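Local atomic coordinates of periplasmic branched-chain amino acid-binding protein (Burkholderia mallei, PDB entry 3I09), a protein that probably binds branched-chain amino acids or similar small molecules in the periplasm for an ABC transporter, and here holds acetoacetic acid in the cleft between its lobes. Residues L26-M31 with R262-R267; L74-T79 with S285-Y290; Y120-M125 with L230-D235. All coordinates share one frame; numbering follows the deposited sequence. Where two conformers were deposited one is given.

Interaction 1 of 3, residues L26-M31 with R262-R267; sequences LEAIKM and RQWAQR. With EDO (1,2-ethanediol), chain J.
Met31 and Arg267 form the outer, partly exposed side of this contact between helix 22-36 and helix 259-272, two helices of the first lobe of a type I periplasmic binding protein. Met31 is a selenomethionine, and in the conformer described its CE methyl lies over one face of the Arg267 guanidinium, 3.4 Å above the plane and displaced toward the rim. CE is 3.5 Å from CZ of Arg267, so the soft methyl covers the apolar face of a charged group without competing for its N-H bonds. Both chains bend at chi3 (51° in Met31, 62° in Arg267), which brings their ends together although the nearest CA atoms are 9.2 Å apart. The charge of Arg267 is paired outside the contact, where NH1 forms a salt bridge with Asp35, one helical turn beyond Met31.

Deeper in, Ala28 meets the indole of Trp264 at its edge. Trp264 itself is buried, stacked on Phe317 and set edge-to-face with Tyr284. A large flat residue suits a place where it must span the gap between helices, and a small one suits the helix facing it: the CB methyl of Ala28 lies near the indole plane, 4.2 Å from CZ2 of Trp264.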
loop_
_atom_site.group_PDB
_atom_site.type_symbol
_atom_site.label_atom_id
_atom_site.label_comp_id
_atom_site.label_asym_id
_atom_site.label_seq_id
_atom_site.Cartn_x
_atom_site.Cartn_y
_atom_site.Cartn_z
ATOM N N LEU A 26 -12.149 5.956 3.572
ATOM C CA LEU A 26 -12.915 7.209 3.524
ATOM C C LEU A 26 -13.278 7.665 4.937
ATOM O O LEU A 26 -13.102 8.834 5.301
ATOM C CB LEU A 26 -14.183 7.019 2.686
ATOM C CG LEU A 26 -15.145 8.226 2.644
ATOM C CD1 LEU A 26 -14.500 9.540 2.140
ATOM C CD2 LEU A 26 -16.416 7.873 1.837
ATOM N N GLU A 27 -13.759 6.720 5.749
ATOM C CA GLU A 27 -14.079 7.024 7.141
ATOM C C GLU A 27 -12.846 7.594 7.918
ATOM O O GLU A 27 -12.959 8.590 8.676
ATOM C CB GLU A 27 -14.592 5.758 7.828
ATOM C CG GLU A 27 -15.331 6.026 9.106
ATOM C CD GLU A 27 -14.413 6.280 10.283
ATOM O OE1 GLU A 27 -13.295 5.684 10.325
ATOM O OE2 GLU A 27 -14.827 7.071 11.162
ATOM N N ALA A 28 -11.695 6.969 7.718
ATOM C CA ALA A 28 -10.443 7.394 8.339
ATOM C C ALA A 28 -10.046 8.812 7.899
ATOM O O ALA A 28 -9.635 9.644 8.714
ATOM C CB ALA A 28 -9.348 6.374 8.040
ATOM N N ILE A 29 -10.232 9.112 6.616
ATOM C CA ILE A 29 -10.003 10.463 6.096
ATOM C C ILE A 29 -10.921 11.492 6.744
ATOM O O ILE A 29 -10.473 12.552 7.161
ATOM C CB ILE A 29 -10.108 10.509 4.565
ATOM C CG1 ILE A 29 -8.897 9.818 3.953
ATOM C CG2 ILE A 29 -10.281 11.967 4.063
ATOM C CD1 ILE A 29 -8.987 9.491 2.433
ATOM N N LYS A 30 -12.210 11.182 6.835
ATOM C CA LYS A 30 -13.142 12.087 7.467
ATOM C C LYS A 30 -12.822 12.274 8.954
ATOM O O LYS A 30 -12.979 13.370 9.445
ATOM C CB LYS A 30 -14.609 11.660 7.210
ATOM C CG LYS A 30 -14.941 11.786 5.707
ATOM C CD LYS A 30 -16.339 11.340 5.327
ATOM C CE LYS A 30 -17.402 12.347 5.836
ATOM N NZ LYS A 30 -17.345 13.709 5.185
HETATM N N MSE A 31 -12.371 11.219 9.646
HETATM C CA MSE A 31 -12.001 11.383 11.057
HETATM C C MSE A 31 -10.806 12.316 11.176
HETATM O O MSE A 31 -10.803 13.163 12.050
HETATM C CB MSE A 31 -11.703 10.049 11.732
HETATM C CG MSE A 31 -12.921 9.202 11.995
HETATM SE SE MSE A 31 -12.402 7.602 12.996
HETATM C CE MSE A 31 -11.446 8.593 14.322
ATOM N N ARG A 262 -2.834 1.232 19.080
ATOM C CA ARG A 262 -4.017 0.630 19.683
ATOM C C ARG A 262 -5.080 1.688 19.948
ATOM O O ARG A 262 -6.274 1.470 19.750
ATOM C CB ARG A 262 -3.665 -0.060 21.012
ATOM C CG ARG A 262 -2.861 -1.355 20.881
ATOM C CD ARG A 262 -2.344 -1.868 22.302
ATOM N NE ARG A 262 -1.151 -2.701 22.076
ATOM C CZ ARG A 262 0.051 -2.517 22.608
ATOM N NH1 ARG A 262 0.279 -1.568 23.528
ATOM N NH2 ARG A 262 1.030 -3.339 22.257
ATOM N N GLN A 263 -4.661 2.831 20.467
ATOM C CA GLN A 263 -5.620 3.872 20.825
ATOM C C GLN A 263 -6.332 4.415 19.578
ATOM O O GLN A 263 -7.544 4.626 19.595
ATOM C CB GLN A 263 -4.941 4.972 21.662
ATOM C CG GLN A 263 -4.675 4.428 23.085
ATOM C CD GLN A 263 -4.127 5.414 24.129
ATOM O OE1 GLN A 263 -3.222 6.215 23.870
ATOM N NE2 GLN A 263 -4.658 5.309 25.340
ATOM N N TRP A 264 -5.589 4.606 18.490
ATOM C CA TRP A 264 -6.242 5.012 17.250
ATOM C C TRP A 264 -7.158 3.916 16.698
ATOM O O TRP A 264 -8.286 4.190 16.266
ATOM C CB TRP A 264 -5.214 5.440 16.202
ATOM C CG TRP A 264 -5.903 5.979 15.018
ATOM C CD1 TRP A 264 -6.393 7.238 14.892
ATOM C CD2 TRP A 264 -6.256 5.282 13.796
ATOM N NE1 TRP A 264 -7.001 7.386 13.684
ATOM C CE2 TRP A 264 -6.953 6.202 12.995
ATOM C CE3 TRP A 264 -6.075 3.980 13.326
ATOM C CZ2 TRP A 264 -7.429 5.887 11.725
ATOM C CZ3 TRP A 264 -6.518 3.666 12.033
ATOM C CH2 TRP A 264 -7.230 4.607 11.270
ATOM N N ALA A 265 -6.715 2.664 16.781
ATOM C CA ALA A 265 -7.497 1.542 16.299
ATOM C C ALA A 265 -8.807 1.402 17.049
ATOM O O ALA A 265 -9.828 1.050 16.446
ATOM C CB ALA A 265 -6.700 0.222 16.366
ATOM N N GLN A 266 -8.793 1.742 18.331
ATOM C CA GLN A 266 -10.036 1.752 19.114
ATOM C C GLN A 266 -11.058 2.740 18.578
ATOM O O GLN A 266 -12.262 2.429 18.535
ATOM C CB GLN A 266 -9.733 2.087 20.582
ATOM C CG GLN A 266 -9.127 0.939 21.367
ATOM C CD GLN A 266 -8.907 1.318 22.814
ATOM O OE1 GLN A 266 -8.357 2.373 23.110
ATOM N NE2 GLN A 266 -9.350 0.459 23.733
ATOM N N ARG A 267 -10.597 3.950 18.212
ATOM C CA ARG A 267 -11.468 4.983 17.611
ATOM C C ARG A 267 -12.014 4.532 16.265
ATOM O O ARG A 267 -13.206 4.721 15.948
ATOM C CB ARG A 267 -10.728 6.292 17.464
ATOM C CG ARG A 267 -10.211 6.825 18.805
ATOM C CD ARG A 267 -9.564 8.176 18.679
ATOM N NE ARG A 267 -10.539 9.156 18.211
ATOM C CZ ARG A 267 -10.286 10.084 17.286
ATOM N NH1 ARG A 267 -9.095 10.185 16.742
ATOM N NH2 ARG A 267 -11.250 10.904 16.902
HETATM C C1 EDO J . -16.845 17.135 5.154
HETATM O O1 EDO J . -16.873 16.715 3.768
HETATM C C2 EDO J . -15.489 16.874 5.797
HETATM O O2 EDO J . -15.292 15.453 6.051
#

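Interaction 2 of 3, residues L74-T79 with S285-Y290; sequences LLVGGT and SSVTTY. With AAE (acetoacetic acid), chain C.
Leu74 lies across the face of the Tyr290 ring, setting strand 72-77 of the first lobe's sheet against helix 278-297. Its CB stands almost on the ring axis, 3.8 Å from the centroid and 12° off the normal, a CH-pi contact over the middle of the ring. The branch then runs back toward the root of the tyrosine, with CD2 of Leu74 3.7 Å from CG of Tyr290, while CD1 of Leu74 comes to 4.0 Å from CD1 of Tyr290. The two side chains thus pass each other in opposite directions, each with its CG swung away from its own backbone N (chi1 170° and 174°). A leucine fits because its CB and both methyls can spread over one aromatic face.

One turn back along the helix and two residues on along the strand, Val76 and Val287 touch more lightly, CG2 to CG2 at 4.4 Å. Their short branched side chains just meet, and Ile29, Ala32 and Val33 of helix 22-36 pack on Val287. Farther along, the strand gives way to a loop, and Thr79 reaches the ligand pocket, its CA 3.3 Å from O8 of acetoacetic acid. All four touching residues are buried and meet through carbon, so the sheet and helix are joined here by dispersion and the hydrophobic effect, with the CH-pi contact adding a preferred direction.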
loop_
_atom_site.group_PDB
_atom_site.type_symbol
_atom_site.label_atom_id
_atom_site.label_comp_id
_atom_site.label_asym_id
_atom_site.label_seq_id
_atom_site.Cartn_x
_atom_site.Cartn_y
_atom_site.Cartn_z
ATOM N N LEU A 74 -6.265 18.630 -2.593
ATOM C CA LEU A 74 -5.513 17.369 -2.405
ATOM C C LEU A 74 -6.266 16.216 -3.063
ATOM O O LEU A 74 -7.473 16.045 -2.831
ATOM C CB LEU A 74 -5.358 17.030 -0.917
ATOM C CG LEU A 74 -4.817 15.631 -0.562
ATOM C CD1 LEU A 74 -3.358 15.451 -1.040
ATOM C CD2 LEU A 74 -4.940 15.319 0.956
ATOM N N LEU A 75 -5.529 15.416 -3.830
ATOM C CA LEU A 75 -5.985 14.113 -4.310
ATOM C C LEU A 75 -5.299 13.020 -3.511
ATOM O O LEU A 75 -4.047 12.912 -3.477
ATOM C CB LEU A 75 -5.729 13.944 -5.799
ATOM C CG LEU A 75 -6.162 12.620 -6.417
ATOM C CD1 LEU A 75 -7.695 12.449 -6.294
ATOM C CD2 LEU A 75 -5.659 12.487 -7.901
ATOM N N VAL A 76 -6.115 12.222 -2.833
ATOM C CA VAL A 76 -5.646 11.050 -2.111
ATOM C C VAL A 76 -5.936 9.844 -2.977
ATOM O O VAL A 76 -7.094 9.557 -3.269
ATOM C CB VAL A 76 -6.310 10.850 -0.745
ATOM C CG1 VAL A 76 -5.719 9.580 -0.035
ATOM C CG2 VAL A 76 -6.095 12.125 0.134
ATOM N N GLY A 77 -4.874 9.136 -3.346
ATOM C CA GLY A 77 -4.953 7.960 -4.202
ATOM C C GLY A 77 -5.084 6.716 -3.344
ATOM O O GLY A 77 -4.283 6.463 -2.441
ATOM N N GLY A 78 -6.077 5.890 -3.658
ATOM C CA GLY A 78 -6.268 4.633 -2.951
ATOM C C GLY A 78 -5.609 3.463 -3.658
ATOM O O GLY A 78 -4.468 3.546 -4.118
ATOM N N THR A 79 -6.314 2.347 -3.687
ATOM C CA THR A 79 -5.757 1.095 -4.178
ATOM C C THR A 79 -5.711 1.067 -5.717
ATOM O O THR A 79 -6.303 1.908 -6.395
ATOM C CB THR A 79 -6.565 -0.093 -3.619
ATOM O OG1 THR A 79 -7.955 0.115 -3.859
ATOM C CG2 THR A 79 -6.348 -0.247 -2.072
ATOM N N SER A 285 -3.344 9.352 8.521
ATOM C CA SER A 285 -2.077 10.044 8.783
ATOM C C SER A 285 -1.707 11.012 7.666
ATOM O O SER A 285 -1.206 12.099 7.909
ATOM C CB SER A 285 -0.942 9.012 8.971
ATOM O OG SER A 285 0.327 9.631 9.093
ATOM N N SER A 286 -1.919 10.579 6.428
ATOM C CA SER A 286 -1.546 11.363 5.245
ATOM C C SER A 286 -2.357 12.648 5.202
ATOM O O SER A 286 -1.831 13.711 4.849
ATOM C CB SER A 286 -1.731 10.542 3.938
ATOM O OG SER A 286 -3.098 10.345 3.692
ATOM N N VAL A 287 -3.631 12.593 5.620
ATOM C CA VAL A 287 -4.472 13.791 5.672
ATOM C C VAL A 287 -4.006 14.765 6.765
ATOM O O VAL A 287 -3.918 15.970 6.547
ATOM C CB VAL A 287 -5.980 13.410 5.795
ATOM C CG1 VAL A 287 -6.871 14.618 6.140
ATOM C CG2 VAL A 287 -6.415 12.762 4.436
ATOM N N THR A 288 -3.687 14.241 7.935
ATOM C CA THR A 288 -3.096 15.042 8.952
ATOM C C THR A 288 -1.813 15.738 8.455
ATOM O O THR A 288 -1.628 16.933 8.659
ATOM C CB THR A 288 -2.798 14.229 10.214
ATOM O OG1 THR A 288 -3.974 13.526 10.626
ATOM C CG2 THR A 288 -2.335 15.162 11.313
ATOM N N THR A 289 -0.963 14.985 7.776
ATOM C CA THR A 289 0.289 15.521 7.223
ATOM C C THR A 289 0.027 16.634 6.202
ATOM O O THR A 289 0.657 17.697 6.255
ATOM C CB THR A 289 1.123 14.370 6.670
ATOM O OG1 THR A 289 1.482 13.523 7.782
ATOM C CG2 THR A 289 2.363 14.900 5.909
ATOM N N TYR A 290 -0.882 16.397 5.254
ATOM C CA TYR A 290 -1.267 17.444 4.313
ATOM C C TYR A 290 -1.783 18.696 5.030
ATOM O O TYR A 290 -1.374 19.808 4.707
ATOM C CB TYR A 290 -2.326 16.926 3.354
ATOM C CG TYR A 290 -2.870 17.980 2.454
ATOM C CD1 TYR A 290 -2.158 18.420 1.352
ATOM C CD2 TYR A 290 -4.114 18.573 2.723
ATOM C CE1 TYR A 290 -2.679 19.432 0.524
ATOM C CE2 TYR A 290 -4.628 19.572 1.919
ATOM C CZ TYR A 290 -3.895 19.998 0.828
ATOM O OH TYR A 290 -4.358 21.004 0.020
HETATM O O1 AAE C . -0.905 -1.358 -6.047
HETATM C C2 AAE C . -1.814 -2.203 -6.126
HETATM O O3 AAE C . -2.476 -2.381 -7.173
HETATM C C4 AAE C . -2.081 -3.086 -4.920
HETATM C C5 AAE C . -3.144 -2.499 -4.034
HETATM O O8 AAE C . -3.539 -1.317 -4.181
HETATM C C9 AAE C . -3.564 -3.362 -2.881
#

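Interaction 3 of 3, residues Y120-M125 with L230-D235; sequences YAYDTM and LMFIND. With AAE (acetoacetic acid), chain C; EDO (1,2-ethanediol), chain G.
The Phe232 ring turns its edge to the hydroxyl of Tyr122: OH lies near the phenyl plane, 4.3 Å from CZ of Phe232. The methyl of acetoacetic acid, C9, comes obliquely to the same phenyl, 4.1 Å from CE2. Round the Tyr122 ring, Phe232 CZ and Leu230 CD2 both approach at a slant. The meeting lies beside the ligand cleft of a type I periplasmic binding protein: residues 120-125 are one of the chain's crossings between the lobes, and residues 230-235 follow strand 225-228 of the second lobe.

Leu230 and Tyr122 cross at about a right angle. CD2 of Leu230 sits against the CE2–OH end of the Tyr122 phenol, 3.6 Å from OH and 3.8 Å from CE2, so a flexible apolar branch fills in beside the ring. Tyr122 has its CG between its backbone N and carbonyl carbon (chi1 74°), which sends the ring toward the opposite segment. Its hydroxyl is hydrogen-bonded to Gly102 O, consistent with a settled position for the OH, which lies 3.6 Å from C5 of acetoacetic acid. An aromatic with one polar end is apt here, lining the pocket with carbon. Phe232 needs no such end; it packs on Ser278 and Leu279 of helix 278-297 and lies near the ligand methyl as an apolar neighbour.

Phe232 is also the N-cap of helix 233-239. Asp235, at N3, supplies half of a capping box: its OD2 accepts the Phe232 N-H at 2.8 Å in a nearly straight bond (175°), on the anti side, 29° out of the carboxylate plane.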
loop_
_atom_site.group_PDB
_atom_site.type_symbol
_atom_site.label_atom_id
_atom_site.label_comp_id
_atom_site.label_asym_id
_atom_site.label_seq_id
_atom_site.Cartn_x
_atom_site.Cartn_y
_atom_site.Cartn_z
ATOM N N TYR A 120 3.017 7.271 0.213
ATOM C CA TYR A 120 2.984 7.467 1.645
ATOM C C TYR A 120 3.212 6.233 2.521
ATOM O O TYR A 120 3.861 6.354 3.576
ATOM C CB TYR A 120 1.685 8.146 2.075
ATOM C CG TYR A 120 1.730 8.808 3.447
ATOM C CD1 TYR A 120 2.156 10.128 3.590
ATOM C CD2 TYR A 120 1.239 8.142 4.591
ATOM C CE1 TYR A 120 2.141 10.761 4.835
ATOM C CE2 TYR A 120 1.246 8.764 5.854
ATOM C CZ TYR A 120 1.675 10.086 5.958
ATOM O OH TYR A 120 1.706 10.733 7.173
ATOM N N ALA A 121 2.645 5.090 2.135
ATOM C CA ALA A 121 2.530 3.937 3.057
ATOM C C ALA A 121 3.507 2.790 2.851
ATOM O O ALA A 121 4.077 2.266 3.821
ATOM C CB ALA A 121 1.101 3.409 3.073
ATOM N N TYR A 122 3.672 2.369 1.614
ATOM C CA TYR A 122 4.514 1.220 1.259
ATOM C C TYR A 122 4.772 1.281 -0.243
ATOM O O TYR A 122 4.107 2.013 -0.942
ATOM C CB TYR A 122 3.866 -0.120 1.597
ATOM C CG TYR A 122 2.754 -0.501 0.682
ATOM C CD1 TYR A 122 1.549 0.196 0.698
ATOM C CD2 TYR A 122 2.939 -1.451 -0.318
ATOM C CE1 TYR A 122 0.512 -0.118 -0.211
ATOM C CE2 TYR A 122 1.897 -1.800 -1.200
ATOM C CZ TYR A 122 0.711 -1.117 -1.164
ATOM O OH TYR A 122 -0.293 -1.449 -2.058
ATOM N N ASP A 123 5.736 0.517 -0.728
ATOM C CA ASP A 123 5.825 0.267 -2.172
ATOM C C ASP A 123 6.386 -1.106 -2.434
ATOM O O ASP A 123 6.763 -1.847 -1.514
ATOM C CB ASP A 123 6.578 1.373 -2.965
ATOM C CG ASP A 123 8.062 1.467 -2.653
ATOM O OD1 ASP A 123 8.694 0.446 -2.344
ATOM O OD2 ASP A 123 8.582 2.617 -2.744
ATOM N N THR A 124 6.409 -1.473 -3.699
ATOM C CA THR A 124 6.862 -2.818 -4.079
ATOM C C THR A 124 8.340 -3.082 -3.854
ATOM O O THR A 124 8.737 -4.238 -3.667
ATOM C CB THR A 124 6.516 -3.095 -5.544
ATOM O OG1 THR A 124 7.020 -2.038 -6.363
ATOM C CG2 THR A 124 5.014 -3.182 -5.706
HETATM N N MSE A 125 9.178 -2.047 -3.847
HETATM C CA MSE A 125 10.587 -2.242 -3.468
HETATM C C MSE A 125 10.702 -2.650 -1.981
HETATM O O MSE A 125 11.435 -3.559 -1.657
HETATM C CB MSE A 125 11.385 -0.968 -3.768
HETATM C CG MSE A 125 12.787 -1.007 -3.349
HETATM SE SE MSE A 125 13.743 -2.321 -4.482
HETATM C CE MSE A 125 13.931 -1.202 -6.038
ATOM N N LEU A 230 2.266 -9.382 -0.676
ATOM C CA LEU A 230 1.464 -8.288 -0.101
ATOM C C LEU A 230 0.212 -8.869 0.561
ATOM O O LEU A 230 -0.626 -9.496 -0.094
ATOM C CB LEU A 230 1.079 -7.230 -1.123
ATOM C CG LEU A 230 0.352 -6.023 -0.551
ATOM C CD1 LEU A 230 1.128 -5.346 0.645
ATOM C CD2 LEU A 230 0.009 -5.005 -1.703
HETATM N N MSE A 231 0.131 -8.727 1.879
HETATM C CA MSE A 231 -0.976 -9.298 2.666
HETATM C C MSE A 231 -1.319 -8.265 3.750
HETATM O O MSE A 231 -0.435 -7.805 4.446
HETATM C CB MSE A 231 -0.514 -10.630 3.294
HETATM C CG MSE A 231 -1.416 -11.262 4.358
HETATM SE SE MSE A 231 -1.019 -13.167 4.580
HETATM C CE MSE A 231 -1.370 -13.697 2.755
ATOM N N PHE A 232 -2.576 -7.876 3.842
ATOM C CA PHE A 232 -3.037 -6.944 4.838
ATOM C C PHE A 232 -3.806 -7.717 5.915
ATOM O O PHE A 232 -4.153 -8.882 5.737
ATOM C CB PHE A 232 -3.953 -5.887 4.180
ATOM C CG PHE A 232 -3.238 -5.011 3.212
ATOM C CD1 PHE A 232 -2.499 -3.928 3.656
ATOM C CD2 PHE A 232 -3.237 -5.323 1.853
ATOM C CE1 PHE A 232 -1.809 -3.108 2.738
ATOM C CE2 PHE A 232 -2.550 -4.502 0.944
ATOM C CZ PHE A 232 -1.832 -3.427 1.391
ATOM N N ILE A 233 -4.136 -7.047 7.004
ATOM C CA ILE A 233 -4.787 -7.723 8.126
ATOM C C ILE A 233 -6.129 -8.339 7.709
ATOM O O ILE A 233 -6.480 -9.406 8.184
ATOM C CB ILE A 233 -4.926 -6.772 9.359
ATOM C CG1 ILE A 233 -5.135 -7.589 10.624
ATOM C CG2 ILE A 233 -6.075 -5.719 9.176
ATOM C CD1 ILE A 233 -5.292 -6.737 11.869
ATOM N N ASN A 234 -6.830 -7.723 6.763
ATOM C CA ASN A 234 -8.141 -8.223 6.323
ATOM C C ASN A 234 -8.018 -9.530 5.538
ATOM O O ASN A 234 -8.938 -10.373 5.526
ATOM C CB ASN A 234 -8.858 -7.188 5.447
ATOM C CG ASN A 234 -8.844 -5.816 6.055
ATOM O OD1 ASN A 234 -7.793 -5.122 6.018
ATOM N ND2 ASN A 234 -9.960 -5.433 6.695
ATOM N N ASP A 235 -6.877 -9.686 4.868
ATOM C CA ASP A 235 -6.600 -10.897 4.115
ATOM C C ASP A 235 -6.381 -12.067 5.089
ATOM O O ASP A 235 -6.897 -13.172 4.907
ATOM C CB ASP A 235 -5.377 -10.685 3.209
ATOM C CG ASP A 235 -5.512 -9.488 2.244
ATOM O OD1 ASP A 235 -6.599 -9.289 1.656
ATOM O OD2 ASP A 235 -4.491 -8.760 2.023
HETATM O O1 AAE C . -0.905 -1.358 -6.047
HETATM C C2 AAE C . -1.814 -2.203 -6.126
HETATM O O3 AAE C . -2.476 -2.381 -7.173
HETATM C C4 AAE C . -2.081 -3.086 -4.920
HETATM C C5 AAE C . -3.144 -2.499 -4.034
HETATM O O8 AAE C . -3.539 -1.317 -4.181
HETATM C C9 AAE C . -3.564 -3.362 -2.881
HETATM C C1 EDO G . -9.564 -9.366 2.106
HETATM O O1 EDO G . -8.833 -8.313 1.485
HETATM C C2 EDO G . -10.809 -9.630 1.280
HETATM O O2 EDO G . -10.762 -10.890 0.582
#

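Interactions 1 and 2 belong to the first lobe and lie about 14 Å apart between centres. They share a core in which Ile29 of helix 22-36 packs on Val287 and Val76, and helices 259-272 and 278-297 follow one another in the chain. Along the sequence these two contacts interleave, whereas interaction 3 is nested inside the loops closed by both. Its centre is about 16 Å from interaction 2 and 18 Å from interaction 1, at a crossover between the lobes beside the cleft. Probable hydrogen bonds between the OH of Tyr120 and the hydroxyls of Ser285 and Thr289 tie it to interaction 2. Strand 72-77 leads from the first lobe's core to acetoacetic acid, while 120-125 reaches it from the hinge side.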